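Local coordinates for protein Thf1 (Thermosynechococcus elongatus, PDB 5MJW) that is thought to take part in the biogenesis of photosynthetic membranes in this cyanobacterium, at residues A112-Q117 / S136-S141; N143-Y148 / I182-E187; R64-F69 / R150-G155. All coordinates share one frame; numbering follows the deposited sequence.

Interactions 1 and 2 anchor the loop between helices 123-131 and 150-161, while interaction 3 packs the starts of helices 67-80 and 150-161 together; no ligand lies in these contacts. Interaction 3 is the most central, about 9 Å from the chain centre, and closes a chain loop within which interaction 1 is nested. Their centres lie about 12 Å apart, bridged by a probable hydrogen bond from Trp115 NE1 to Pro67 O at 3.2 Å. Interaction 2 follows interaction 1 along the chain, with centres about 16 Å apart, but its centre is only about 9 Å from that of interaction 3. Leu68 is touched from both: Thr145 CG2 packs on its CD2 at 3.5 Å, and Trp115 CZ2 on its CA at 3.8 Å.

Interaction 1. Residues A112-Q117 / S136-S141; sequences AASWQQ and SAPLNS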
loop_
_atom_site.group_PDB
_atom_site.type_symbol
_atom_site.label_atom_id
_atom_site.label_comp_id
_atom_site.label_asym_id
_atom_site.label_seq_id
_atom_site.Cartn_x
_atom_site.Cartn_y
_atom_site.Cartn_z
ATOM N N ALA A 112 -10.829 -0.841 0.067
ATOM C CA ALA A 112 -9.934 -0.127 -0.855
ATOM C C ALA A 112 -10.687 0.378 -2.087
ATOM O O ALA A 112 -10.554 1.545 -2.474
ATOM C CB ALA A 112 -8.783 -1.022 -1.280
ATOM N N ALA A 113 -11.484 -0.513 -2.679
ATOM C CA ALA A 113 -12.283 -0.200 -3.867
ATOM C C ALA A 113 -13.429 0.791 -3.608
ATOM O O ALA A 113 -13.907 1.422 -4.548
ATOM C CB ALA A 113 -12.827 -1.480 -4.498
ATOM N N SER A 114 -13.868 0.934 -2.358
ATOM C CA SER A 114 -14.904 1.925 -2.016
ATOM C C SER A 114 -14.442 3.390 -2.122
ATOM O O SER A 114 -15.282 4.285 -2.151
ATOM C CB SER A 114 -15.512 1.649 -0.626
ATOM O OG SER A 114 -14.633 1.992 0.430
ATOM N N TRP A 115 -13.131 3.638 -2.181
ATOM C CA TRP A 115 -12.609 4.987 -2.446
ATOM C C TRP A 115 -12.726 5.412 -3.918
ATOM O O TRP A 115 -12.516 6.589 -4.224
ATOM C CB TRP A 115 -11.147 5.119 -2.000
ATOM C CG TRP A 115 -10.937 4.965 -0.527
ATOM C CD1 TRP A 115 -10.808 3.798 0.150
ATOM C CD2 TRP A 115 -10.807 6.011 0.447
ATOM N NE1 TRP A 115 -10.617 4.039 1.487
ATOM C CE2 TRP A 115 -10.613 5.390 1.700
ATOM C CE3 TRP A 115 -10.846 7.409 0.387
ATOM C CZ2 TRP A 115 -10.461 6.115 2.885
ATOM C CZ3 TRP A 115 -10.692 8.136 1.574
ATOM C CH2 TRP A 115 -10.505 7.484 2.802
ATOM N N GLN A 116 -13.026 4.464 -4.819
ATOM C CA GLN A 116 -13.280 4.754 -6.247
ATOM C C GLN A 116 -14.411 5.762 -6.427
ATOM O O GLN A 116 -14.345 6.616 -7.303
ATOM C CB GLN A 116 -13.616 3.476 -7.027
ATOM C CG GLN A 116 -12.451 2.504 -7.192
ATOM C CD GLN A 116 -12.864 1.174 -7.810
ATOM O OE1 GLN A 116 -13.883 1.078 -8.501
ATOM N NE2 GLN A 116 -12.062 0.137 -7.566
ATOM N N GLN A 117 -15.444 5.632 -5.598
ATOM C CA GLN A 117 -16.470 6.665 -5.368
ATOM C C GLN A 117 -15.986 8.121 -5.553
ATOM O O GLN A 117 -16.677 8.917 -6.177
ATOM C CB GLN A 117 -17.033 6.462 -3.952
ATOM C CG GLN A 117 -18.125 7.414 -3.476
ATOM C CD GLN A 117 -18.492 7.172 -2.017
ATOM O OE1 GLN A 117 -18.094 6.162 -1.422
ATOM N NE2 GLN A 117 -19.253 8.099 -1.429
ATOM N N SER A 136 -19.395 11.268 3.933
ATOM C CA SER A 136 -19.676 9.902 3.516
ATOM C C SER A 136 -18.526 8.950 3.852
ATOM O O SER A 136 -17.399 9.370 4.131
ATOM C CB SER A 136 -19.928 9.854 2.006
ATOM O OG SER A 136 -18.752 10.210 1.288
ATOM N N ALA A 137 -18.847 7.661 3.819
ATOM C CA ALA A 137 -17.868 6.600 3.937
ATOM C C ALA A 137 -17.375 6.243 2.505
ATOM O O ALA A 137 -18.184 6.260 1.559
ATOM C CB ALA A 137 -18.491 5.385 4.633
ATOM N N PRO A 138 -16.087 5.923 2.321
ATOM C CA PRO A 138 -15.076 5.821 3.373
ATOM C C PRO A 138 -14.310 7.116 3.707
ATOM O O PRO A 138 -13.355 7.055 4.482
ATOM C CB PRO A 138 -14.103 4.809 2.779
ATOM C CG PRO A 138 -14.117 5.165 1.326
ATOM C CD PRO A 138 -15.572 5.428 1.034
ATOM N N LEU A 139 -14.702 8.266 3.157
ATOM C CA LEU A 139 -13.985 9.510 3.442
ATOM C C LEU A 139 -13.934 9.829 4.938
ATOM O O LEU A 139 -12.902 10.271 5.441
ATOM C CB LEU A 139 -14.584 10.686 2.670
ATOM C CG LEU A 139 -13.941 12.051 2.882
ATOM C CD1 LEU A 139 -12.458 12.004 2.562
ATOM C CD2 LEU A 139 -14.651 13.092 2.029
ATOM N N ASN A 140 -15.038 9.577 5.644
ATOM C CA ASN A 140 -15.122 9.780 7.106
ATOM C C ASN A 140 -14.026 9.071 7.923
ATOM O O ASN A 140 -13.707 9.503 9.034
ATOM C CB ASN A 140 -16.500 9.343 7.637
ATOM C CG ASN A 140 -16.709 7.833 7.576
ATOM O OD1 ASN A 140 -16.083 7.127 6.768
ATOM N ND2 ASN A 140 -17.585 7.328 8.434
ATOM N N SER A 141 -13.464 7.988 7.382
ATOM C CA SER A 141 -12.377 7.246 8.053
ATOM C C SER A 141 -11.075 8.035 8.295
ATOM O O SER A 141 -10.210 7.557 9.027
ATOM C CB SER A 141 -12.043 5.967 7.285
ATOM O OG SER A 141 -11.361 6.277 6.076
#
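Trp115 and Pro138 bring their backbones closest, CA to CA 6.4 Å, where segment 112-117, on helix 105-113, meets the loop that runs into the 3-10 segment 139-141. The pyrrolidine ring of Pro138 lies over one face of the indole in a CH-pi contact: CG sits 3.4 Å from the centroid of the five-membered ring and 7° off its normal, so its C-H bonds meet the electron-rich surface of tryptophan. The peptide bond before Pro138 is cis, a form proline adopts more readily than other residues. Ser114 OG adds an approach of 3.3 Å to the same Pro138 CG, while its hydrogen bond goes to Asp111 O. At the indole edge, Ser141 OG stands 3.3 Å from Trp115 CZ2. A chi1 of 72° places this hydroxyl between its backbone N and carbonyl carbon and turns it back to donate to Pro138 O at 2.7 Å, nearly in line with the carbonyl (166°). Ser141 N donates to the same oxygen. Leu139 faces Ile126 and Leu130 of helix 123-131. The contact thus joins helix 105-113 to the loop after helix 123-131 largely through an aromatic face, with the buried serine hydroxyl and proline carbonyl satisfying each other locally.

Interaction 2. Residues N143-Y148 / I182-E187; sequences NHTGKY and IPLPIE
Tyr148 and Pro185 lead this contact of an all-helical fold, in which the loop before helix 150-161 packs on the N-terminal approach to helix 186-213, with Pro185 at the N-cap. The two side chains meet at a slant: the pyrrolidine lies over one face of the phenol ring, displaced toward its rim, with Pro185 CG 3.9 Å from the ring centroid and 16° off the normal, a CH-pi contact. Pro185 CD comes as near as 3.7 Å to Tyr148 CD1. With CG anti to the backbone N (chi1 174°), the tyrosine ring reaches toward the helix start. In the middle, Thr145 turns its methyl to Leu184, CG2 to CD1 3.9 Å, while its hydroxyl makes a weak bond back to Gly146 O in its own loop. At the far end Asn143 crosses Pro183 at about a right angle, its OD1 3.7 Å from Pro183 CD. Pro183 and Pro185 lack an N-H and offer compact apolar rings, which suits them to pack on Asn143 and Tyr148. Beyond the proline, Tyr148 OH ends in a hydrogen bond to OD2 of Asp192 on helix 186-213.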
loop_
_atom_site.group_PDB
_atom_site.type_symbol
_atom_site.label_atom_id
_atom_site.label_comp_id
_atom_site.label_asym_id
_atom_site.label_seq_id
_atom_site.Cartn_x
_atom_site.Cartn_y
_atom_site.Cartn_z
ATOM N N ASN A 143 -11.052 10.659 10.115
ATOM C CA ASN A 143 -11.198 10.995 11.546
ATOM C C ASN A 143 -11.110 9.781 12.484
ATOM O O ASN A 143 -10.896 9.965 13.683
ATOM C CB ASN A 143 -12.534 11.710 11.807
ATOM C CG ASN A 143 -12.710 12.952 10.960
ATOM O OD1 ASN A 143 -11.830 13.806 10.911
ATOM N ND2 ASN A 143 -13.848 13.057 10.286
ATOM N N HIS A 144 -11.282 8.561 11.961
ATOM C CA HIS A 144 -11.349 7.341 12.784
ATOM C C HIS A 144 -10.210 6.342 12.504
ATOM O O HIS A 144 -10.434 5.127 12.529
ATOM C CB HIS A 144 -12.703 6.650 12.567
ATOM C CG HIS A 144 -13.883 7.520 12.866
ATOM N ND1 HIS A 144 -14.333 7.750 14.150
ATOM C CD2 HIS A 144 -14.707 8.217 12.048
ATOM C CE1 HIS A 144 -15.383 8.551 14.109
ATOM N NE2 HIS A 144 -15.630 8.851 12.846
ATOM N N THR A 145 -8.992 6.839 12.269
ATOM C CA THR A 145 -7.846 5.964 11.944
ATOM C C THR A 145 -7.237 5.214 13.138
ATOM O O THR A 145 -6.718 4.108 12.954
ATOM C CB THR A 145 -6.703 6.729 11.252
ATOM O OG1 THR A 145 -6.211 7.757 12.113
ATOM C CG2 THR A 145 -7.178 7.341 9.962
ATOM N N GLY A 146 -7.290 5.803 14.338
ATOM C CA GLY A 146 -6.611 5.250 15.522
ATOM C C GLY A 146 -5.118 5.557 15.504
ATOM O O GLY A 146 -4.707 6.607 15.000
ATOM N N LYS A 147 -4.306 4.646 16.045
ATOM C CA LYS A 147 -2.846 4.797 16.020
ATOM C C LYS A 147 -2.333 4.971 14.587
ATOM O O LYS A 147 -2.749 4.253 13.678
ATOM C CB LYS A 147 -2.146 3.596 16.662
ATOM C CG LYS A 147 -0.621 3.694 16.661
ATOM C CD LYS A 147 0.040 2.560 17.431
ATOM C CE LYS A 147 1.531 2.482 17.128
ATOM N NZ LYS A 147 2.247 3.723 17.538
ATOM N N TYR A 148 -1.410 5.908 14.412
ATOM C CA TYR A 148 -0.905 6.254 13.102
ATOM C C TYR A 148 0.133 5.242 12.607
ATOM O O TYR A 148 0.929 4.716 13.382
ATOM C CB TYR A 148 -0.313 7.671 13.096
ATOM C CG TYR A 148 0.355 8.023 11.788
ATOM C CD1 TYR A 148 -0.398 8.382 10.665
ATOM C CD2 TYR A 148 1.742 7.952 11.659
ATOM C CE1 TYR A 148 0.223 8.683 9.456
ATOM C CE2 TYR A 148 2.363 8.251 10.465
ATOM C CZ TYR A 148 1.606 8.611 9.364
ATOM O OH TYR A 148 2.259 8.904 8.190
ATOM N N ILE A 182 -8.336 17.370 9.109
ATOM C CA ILE A 182 -8.149 16.000 9.636
ATOM C C ILE A 182 -7.127 15.961 10.792
ATOM O O ILE A 182 -6.270 16.841 10.872
ATOM C CB ILE A 182 -7.727 15.006 8.518
ATOM C CG1 ILE A 182 -6.315 15.295 7.973
ATOM C CG2 ILE A 182 -8.731 15.043 7.375
ATOM C CD1 ILE A 182 -5.790 14.237 7.032
ATOM N N PRO A 183 -7.198 14.938 11.672
ATOM C CA PRO A 183 -6.278 14.841 12.811
ATOM C C PRO A 183 -5.030 13.954 12.601
ATOM O O PRO A 183 -4.349 13.637 13.574
ATOM C CB PRO A 183 -7.178 14.252 13.904
ATOM C CG PRO A 183 -8.168 13.403 13.165
ATOM C CD PRO A 183 -8.180 13.838 11.716
ATOM N N LEU A 184 -4.727 13.561 11.361
ATOM C CA LEU A 184 -3.471 12.851 11.066
ATOM C C LEU A 184 -2.270 13.769 11.319
ATOM O O LEU A 184 -2.364 14.965 11.084
ATOM C CB LEU A 184 -3.431 12.335 9.619
ATOM C CG LEU A 184 -3.988 10.927 9.388
ATOM C CD1 LEU A 184 -5.446 10.848 9.811
ATOM C CD2 LEU A 184 -3.835 10.515 7.932
ATOM N N PRO A 185 -1.138 13.210 11.796
ATOM C CA PRO A 185 0.047 14.043 12.058
ATOM C C PRO A 185 0.733 14.449 10.747
ATOM O O PRO A 185 1.514 13.686 10.191
ATOM C CB PRO A 185 0.932 13.125 12.910
ATOM C CG PRO A 185 0.577 11.746 12.458
ATOM C CD PRO A 185 -0.864 11.777 12.029
ATOM N N ILE A 186 0.421 15.644 10.259
ATOM C CA ILE A 186 0.807 16.056 8.897
ATOM C C ILE A 186 2.317 16.119 8.663
ATOM O O ILE A 186 2.766 15.899 7.539
ATOM C CB ILE A 186 0.088 17.377 8.485
ATOM C CG1 ILE A 186 -1.375 17.076 8.118
ATOM C CG2 ILE A 186 0.775 18.118 7.336
ATOM C CD1 ILE A 186 -1.598 16.224 6.876
ATOM N N GLU A 187 3.100 16.385 9.701
ATOM C CA GLU A 187 4.553 16.367 9.552
ATOM C C GLU A 187 5.097 14.961 9.338
ATOM O O GLU A 187 6.005 14.779 8.530
ATOM C CB GLU A 187 5.239 17.058 10.734
ATOM C CG GLU A 187 4.928 18.549 10.811
ATOM C CD GLU A 187 5.299 19.297 9.537
ATOM O OE1 GLU A 187 6.495 19.298 9.176
ATOM O OE2 GLU A 187 4.395 19.874 8.893
#

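Interaction 3. Residues R64-F69 / R150-G155; sequences RYSPLF and RLHAVG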
loop_
_atom_site.group_PDB
_atom_site.type_symbol
_atom_site.label_atom_id
_atom_site.label_comp_id
_atom_site.label_asym_id
_atom_site.label_seq_id
_atom_site.Cartn_x
_atom_site.Cartn_y
_atom_site.Cartn_z
ATOM N N ARG A 64 -6.812 0.621 15.179
ATOM C CA ARG A 64 -8.178 0.372 14.753
ATOM C C ARG A 64 -8.147 0.172 13.248
ATOM O O ARG A 64 -7.526 0.950 12.528
ATOM C CB ARG A 64 -9.105 1.527 15.172
ATOM C CG ARG A 64 -9.406 1.525 16.672
ATOM C CD ARG A 64 -10.146 2.755 17.184
ATOM N NE ARG A 64 -11.595 2.535 17.342
ATOM C CZ ARG A 64 -12.415 3.228 18.148
ATOM N NH1 ARG A 64 -11.969 4.223 18.919
ATOM N NH2 ARG A 64 -13.712 2.919 18.194
ATOM N N TYR A 65 -8.764 -0.910 12.785
ATOM C CA TYR A 65 -8.952 -1.144 11.358
ATOM C C TYR A 65 -9.866 -0.055 10.777
ATOM O O TYR A 65 -10.870 0.293 11.389
ATOM C CB TYR A 65 -9.565 -2.535 11.100
ATOM C CG TYR A 65 -9.889 -2.771 9.639
ATOM C CD1 TYR A 65 -8.890 -3.161 8.741
ATOM C CD2 TYR A 65 -11.184 -2.558 9.140
ATOM C CE1 TYR A 65 -9.169 -3.349 7.401
ATOM C CE2 TYR A 65 -11.474 -2.744 7.799
ATOM C CZ TYR A 65 -10.461 -3.140 6.935
ATOM O OH TYR A 65 -10.721 -3.336 5.602
ATOM N N SER A 66 -9.499 0.467 9.610
ATOM C CA SER A 66 -10.320 1.435 8.875
ATOM C C SER A 66 -10.152 1.227 7.369
ATOM O O SER A 66 -9.168 0.630 6.931
ATOM C CB SER A 66 -9.915 2.865 9.230
ATOM O OG SER A 66 -8.669 3.201 8.637
ATOM N N PRO A 67 -11.102 1.726 6.565
ATOM C CA PRO A 67 -10.909 1.643 5.111
ATOM C C PRO A 67 -9.683 2.383 4.564
ATOM O O PRO A 67 -9.202 2.027 3.486
ATOM C CB PRO A 67 -12.203 2.246 4.549
ATOM C CG PRO A 67 -13.219 1.958 5.606
ATOM C CD PRO A 67 -12.477 2.147 6.903
ATOM N N LEU A 68 -9.193 3.397 5.282
ATOM C CA LEU A 68 -7.937 4.068 4.912
ATOM C C LEU A 68 -6.734 3.123 5.004
ATOM O O LEU A 68 -5.852 3.131 4.136
ATOM C CB LEU A 68 -7.689 5.277 5.808
ATOM C CG LEU A 68 -6.468 6.146 5.475
ATOM C CD1 LEU A 68 -6.623 6.796 4.103
ATOM C CD2 LEU A 68 -6.246 7.194 6.565
ATOM N N PHE A 69 -6.704 2.342 6.084
ATOM C CA PHE A 69 -5.708 1.306 6.275
ATOM C C PHE A 69 -5.780 0.280 5.148
ATOM O O PHE A 69 -4.750 -0.110 4.594
ATOM C CB PHE A 69 -5.893 0.621 7.632
ATOM C CG PHE A 69 -4.956 -0.526 7.852
ATOM C CD1 PHE A 69 -3.631 -0.296 8.206
ATOM C CD2 PHE A 69 -5.387 -1.837 7.672
ATOM C CE1 PHE A 69 -2.761 -1.348 8.404
ATOM C CE2 PHE A 69 -4.517 -2.897 7.864
ATOM C CZ PHE A 69 -3.201 -2.655 8.229
ATOM N N ARG A 150 2.517 4.505 8.735
ATOM C CA ARG A 150 2.846 5.015 7.405
ATOM C C ARG A 150 1.915 4.462 6.309
ATOM O O ARG A 150 1.788 5.073 5.257
ATOM C CB ARG A 150 4.343 4.849 7.074
ATOM C CG ARG A 150 4.830 3.424 6.883
ATOM C CD ARG A 150 5.038 3.084 5.419
ATOM N NE ARG A 150 5.042 1.641 5.204
ATOM C CZ ARG A 150 5.059 1.047 4.011
ATOM N NH1 ARG A 150 5.109 1.758 2.884
ATOM N NH2 ARG A 150 5.041 -0.281 3.941
ATOM N N LEU A 151 1.229 3.348 6.574
ATOM C CA LEU A 151 0.201 2.829 5.654
ATOM C C LEU A 151 -1.018 3.750 5.524
ATOM O O LEU A 151 -1.641 3.806 4.468
ATOM C CB LEU A 151 -0.250 1.421 6.062
ATOM C CG LEU A 151 0.804 0.336 5.867
ATOM C CD1 LEU A 151 0.463 -0.908 6.685
ATOM C CD2 LEU A 151 0.968 -0.018 4.397
ATOM N N HIS A 152 -1.364 4.458 6.591
ATOM C CA HIS A 152 -2.403 5.485 6.499
ATOM C C HIS A 152 -2.011 6.592 5.514
ATOM O O HIS A 152 -2.844 7.058 4.749
ATOM C CB HIS A 152 -2.708 6.069 7.873
ATOM C CG HIS A 152 -3.371 5.096 8.796
ATOM N ND1 HIS A 152 -2.827 4.724 10.004
ATOM C CD2 HIS A 152 -4.518 4.390 8.665
ATOM C CE1 HIS A 152 -3.624 3.848 10.590
ATOM N NE2 HIS A 152 -4.656 3.627 9.797
ATOM N N ALA A 153 -0.741 6.980 5.515
ATOM C CA ALA A 153 -0.233 7.975 4.570
ATOM C C ALA A 153 -0.261 7.479 3.128
ATOM O O ALA A 153 -0.618 8.237 2.228
ATOM C CB ALA A 153 1.178 8.399 4.951
ATOM N N VAL A 154 0.111 6.215 2.910
ATOM C CA VAL A 154 0.054 5.614 1.570
ATOM C C VAL A 154 -1.392 5.596 1.043
ATOM O O VAL A 154 -1.632 5.873 -0.135
ATOM C CB VAL A 154 0.673 4.197 1.545
ATOM C CG1 VAL A 154 0.414 3.498 0.211
ATOM C CG2 VAL A 154 2.174 4.260 1.813
ATOM N N GLY A 155 -2.338 5.279 1.922
ATOM C CA GLY A 155 -3.754 5.311 1.590
ATOM C C GLY A 155 -4.203 6.712 1.226
ATOM O O GLY A 155 -4.873 6.914 0.214
HETATM O O HOH W 1 -6.966 2.513 10.504
#
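Leu68 and His152 form the centre of this buried contact between the first turns of helices 67-80 and 150-161, their side chains crossing at about a right angle. The leucine spreads its fork against the opposing backbone and imidazole: CD2 reaches His152 CD2 at 3.9 Å, while CD1 lies 3.8 Å from Gly155 C. A chi1 of -175° swings the fork of Leu68 beside its own carbonyl carbon and out to helix 150-161. Gly155 suits its place because a CB would point at Leu68 O and collide with it; its absence lets the backbones approach to 5.5 Å between the CA atoms of Leu68 and Gly155. Cutting Leu68 back to an alanine is likely to open a gap beside Gly155 and leave His152 CD2 without its packing partner.

Next to this pair, Phe69 sets CB against His152 NE2 at 3.9 Å and its ring carbon CE1 against Leu151 CD1 at 3.7 Å. Around them, Leu50 and Ile54 of helix 42-59 back Leu151, and Phe63 meets the Phe69 ring edge-to-face.

A water bound to the imidazole is likely to fix its rotation. It lies in the ring plane at the edge, 2.7 Å from His152 NE2, and is also hydrogen-bonded to Ser66 OG at 2.6 Å and donates to Arg64 O. Ser66 is the N-cap of helix 67-80, its OG accepting a weak bond from Phe69 N, so the same hydroxyl serves both the helix start and the water. The second ring nitrogen, ND1, has a weak hydrogen bond with Ser149 N. Both nitrogens of a buried histidine therefore have polar partners, and the water supplies a polar link between the two segments, which make no direct hydrogen bond.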